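Local coordinates for ferrous iron uptake transporter protein B (Streptococcus thermophilus, PDB 3TAH) that forms the cytosolic GTP-binding domain of FeoB, a membrane protein that probably takes up ferrous iron in a GTP-driven manner, at residues 108-113 with 136-141. The protein carries 1 engineered substitution. Sequence-based numbering, arbitrary orientation.
Sequences IPVTIA and LGVPVV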
ATOM      1  N   ILE A 108       6.799   1.855  -4.131  0.50 16.11           N
ATOM      2  CA  ILE A 108       7.508   0.588  -3.962  0.50 16.41           C
ATOM      3  C   ILE A 108       6.590  -0.487  -4.535  0.50 15.68           C
ATOM      4  O   ILE A 108       5.481  -0.661  -4.024  0.50 15.23           O
ATOM      5  CB  ILE A 108       7.778   0.263  -2.511  0.50 16.69           C
ATOM      6  CG1 ILE A 108       8.621   1.360  -1.869  0.50 17.94           C
ATOM      7  CG2 ILE A 108       8.491  -1.077  -2.412  0.50 16.52           C
ATOM      8  CD1 ILE A 108       8.900   1.102  -0.430  0.50 17.15           C
ATOM      9  N   PRO A 109       7.027  -1.199  -5.591  1.00 14.95           N
ATOM     10  CA  PRO A 109       6.121  -2.147  -6.278  1.00 15.40           C
ATOM     11  C   PRO A 109       5.441  -3.140  -5.354  1.00 14.00           C
ATOM     12  O   PRO A 109       6.106  -3.746  -4.503  1.00 15.06           O
ATOM     13  CB  PRO A 109       7.048  -2.863  -7.260  1.00 15.08           C
ATOM     14  CG  PRO A 109       8.007  -1.805  -7.596  1.00 15.80           C
ATOM     15  CD  PRO A 109       8.325  -1.147  -6.295  1.00 16.52           C
ATOM     16  N   VAL A 110       4.131  -3.267  -5.531  1.00 13.57           N
ATOM     17  CA  VAL A 110       3.282  -4.123  -4.715  1.00 14.05           C
ATOM     18  C   VAL A 110       3.021  -5.456  -5.408  1.00 13.75           C
ATOM     19  O   VAL A 110       2.795  -5.482  -6.619  1.00 13.30           O
ATOM     20  CB  VAL A 110       1.937  -3.400  -4.421  1.00 13.34           C
ATOM     21  CG1 VAL A 110       0.911  -4.342  -3.826  1.00 13.06           C
ATOM     22  CG2 VAL A 110       2.200  -2.188  -3.515  1.00 15.14           C
ATOM     23  N   THR A 111       3.082  -6.547  -4.630  1.00 12.59           N
ATOM     24  CA  THR A 111       2.656  -7.886  -5.034  1.00 12.78           C
ATOM     25  C   THR A 111       1.604  -8.303  -3.985  1.00 14.31           C
ATOM     26  O   THR A 111       1.830  -8.126  -2.789  1.00 14.08           O
ATOM     27  CB  THR A 111       3.822  -8.880  -5.040  1.00 13.88           C
ATOM     28  OG1 THR A 111       4.756  -8.523  -6.071  1.00 15.26           O
ATOM     29  CG2 THR A 111       3.323 -10.313  -5.262  1.00 14.83           C
ATOM     30  N   ILE A 112       0.466  -8.842  -4.417  1.00 13.68           N
ATOM     31  CA  ILE A 112      -0.619  -9.190  -3.486  1.00 12.76           C
ATOM     32  C   ILE A 112      -0.669 -10.690  -3.228  1.00 12.85           C
ATOM     33  O   ILE A 112      -0.681 -11.455  -4.188  1.00 14.51           O
ATOM     34  CB  ILE A 112      -2.000  -8.722  -4.002  1.00 13.12           C
ATOM     35  CG1 ILE A 112      -2.115  -7.190  -3.979  1.00 14.73           C
ATOM     36  CG2 ILE A 112      -3.130  -9.343  -3.172  1.00 10.85           C
ATOM     37  CD1 ILE A 112      -3.437  -6.656  -4.621  1.00 15.67           C
ATOM     38  N   ALA A 113      -0.683 -11.092  -1.948  1.00 13.48           N
ATOM     39  CA  ALA A 113      -1.029 -12.457  -1.541  1.00 13.11           C
ATOM     40  C   ALA A 113      -2.520 -12.357  -1.251  1.00 14.39           C
ATOM     41  O   ALA A 113      -2.927 -11.766  -0.257  1.00 14.11           O
ATOM     42  CB  ALA A 113      -0.250 -12.922  -0.297  1.00 14.36           C
ATOM     43  N   LEU A 136      -5.806  -4.025 -11.208  1.00 16.23           N
ATOM     44  CA  LEU A 136      -5.051  -3.347 -10.134  1.00 17.83           C
ATOM     45  C   LEU A 136      -3.660  -2.887 -10.560  1.00 18.07           C
ATOM     46  O   LEU A 136      -3.074  -2.039  -9.887  1.00 17.96           O
ATOM     47  CB  LEU A 136      -4.906  -4.238  -8.894  1.00 17.29           C
ATOM     48  CG  LEU A 136      -6.125  -4.409  -8.006  1.00 17.03           C
ATOM     49  CD1 LEU A 136      -5.811  -5.411  -6.889  1.00 17.32           C
ATOM     50  CD2 LEU A 136      -6.596  -3.062  -7.414  1.00 18.14           C
ATOM     51  N   GLY A 137      -3.137  -3.449 -11.649  1.00 16.52           N
ATOM     52  CA  GLY A 137      -1.800  -3.142 -12.136  1.00 16.38           C
ATOM     53  C   GLY A 137      -0.700  -3.693 -11.238  1.00 16.62           C
ATOM     54  O   GLY A 137       0.393  -3.135 -11.190  1.00 15.93           O
ATOM     55  N   VAL A 138      -0.992  -4.778 -10.520  1.00 14.69           N
ATOM     56  CA  VAL A 138      -0.016  -5.445  -9.656  1.00 14.87           C
ATOM     57  C   VAL A 138      -0.142  -6.955  -9.790  1.00 15.08           C
ATOM     58  O   VAL A 138      -1.231  -7.460 -10.064  1.00 14.32           O
ATOM     59  CB  VAL A 138      -0.183  -5.103  -8.169  1.00 13.71           C
ATOM     60  CG1 VAL A 138       0.007  -3.596  -7.948  1.00 14.19           C
ATOM     61  CG2 VAL A 138      -1.523  -5.613  -7.601  1.00 16.10           C
ATOM     62  N   PRO A 139       0.968  -7.680  -9.587  1.00 15.21           N
ATOM     63  CA  PRO A 139       0.850  -9.135  -9.536  1.00 14.88           C
ATOM     64  C   PRO A 139      -0.053  -9.563  -8.381  1.00 15.59           C
ATOM     65  O   PRO A 139      -0.028  -8.942  -7.313  1.00 15.11           O
ATOM     66  CB  PRO A 139       2.292  -9.609  -9.282  1.00 15.37           C
ATOM     67  CG  PRO A 139       3.168  -8.453  -9.620  1.00 14.79           C
ATOM     68  CD  PRO A 139       2.361  -7.220  -9.466  1.00 15.87           C
ATOM     69  N   VAL A 140      -0.845 -10.609  -8.606  1.00 15.84           N
ATOM     70  CA  VAL A 140      -1.686 -11.188  -7.566  1.00 14.08           C
ATOM     71  C   VAL A 140      -1.515 -12.710  -7.588  1.00 14.58           C
ATOM     72  O   VAL A 140      -1.595 -13.322  -8.656  1.00 13.78           O
ATOM     73  CB  VAL A 140      -3.186 -10.840  -7.769  1.00 12.91           C
ATOM     74  CG1 VAL A 140      -4.030 -11.413  -6.629  1.00 11.85           C
ATOM     75  CG2 VAL A 140      -3.411  -9.322  -7.876  1.00 12.06           C
ATOM     76  N   VAL A 141      -1.293 -13.305  -6.421  1.00 14.74           N
ATOM     77  CA  VAL A 141      -1.189 -14.755  -6.254  1.00 15.42           C
ATOM     78  C   VAL A 141      -2.147 -15.212  -5.147  1.00 15.43           C
ATOM     79  O   VAL A 141      -2.088 -14.706  -4.025  1.00 16.02           O
ATOM     80  CB  VAL A 141       0.255 -15.177  -5.894  1.00 14.73           C
ATOM     81  CG1 VAL A 141       0.331 -16.696  -5.643  1.00 15.15           C
ATOM     82  CG2 VAL A 141       1.226 -14.773  -6.991  1.00 16.54           C
TER
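Ile112 pairs with Val140 in the last strand pair of the G-domain sheet in FeoB, where strand 140-142, outermost in this chain, lies parallel to strand 110-115. The pairing illustrates how a parallel edge strand is added to a P-loop GTPase: one residue of the inner strand bonds to the two residues that flank its partner in the edge strand. Ile112 N donates to Pro139 O at 2.9 Å, while Val141 N reaches Ile112 O at 3.0 Å. The same Ile112 O also receives a CA-H contact from Val140. On its other side, strand 110-115 bonds through Thr111 and Ala113 to strand 83-89, and past Ala113 it runs on to Asn115, a residue of the guanine nucleotide site.

Side chains on the Ile112 face pack beneath helix 93-105. CG2 of Ile112, anti to the backbone N, lies beside Val140 CG1 at 4.1 Å, the two chains pointing the same way. The other branch extends toward the loop that leads out of helix 129-136, its CD1 meeting Val138 CG2 at 3.7 Å. In Val138, CG1 stands anti to the carbonyl carbon (chi1 -61°), and CG2 therefore sits between the backbone N and the carbonyl carbon; CG1 touches Val110 CB at 4.0 Å. Leu97, Thr100 and Ile104 of the helix close over this cluster. The opposite face carries Thr111 and Val141, which both touch Val154 of helix 151-159; here Thr111 OG1 meets Pro139 CG, the two side chains crossing at about a right angle. Back on the first face, Leu136, at the end of helix 129-136, crosses Ile112 in the same perpendicular fashion, its CD1 3.5 Å from Ile112 CD1.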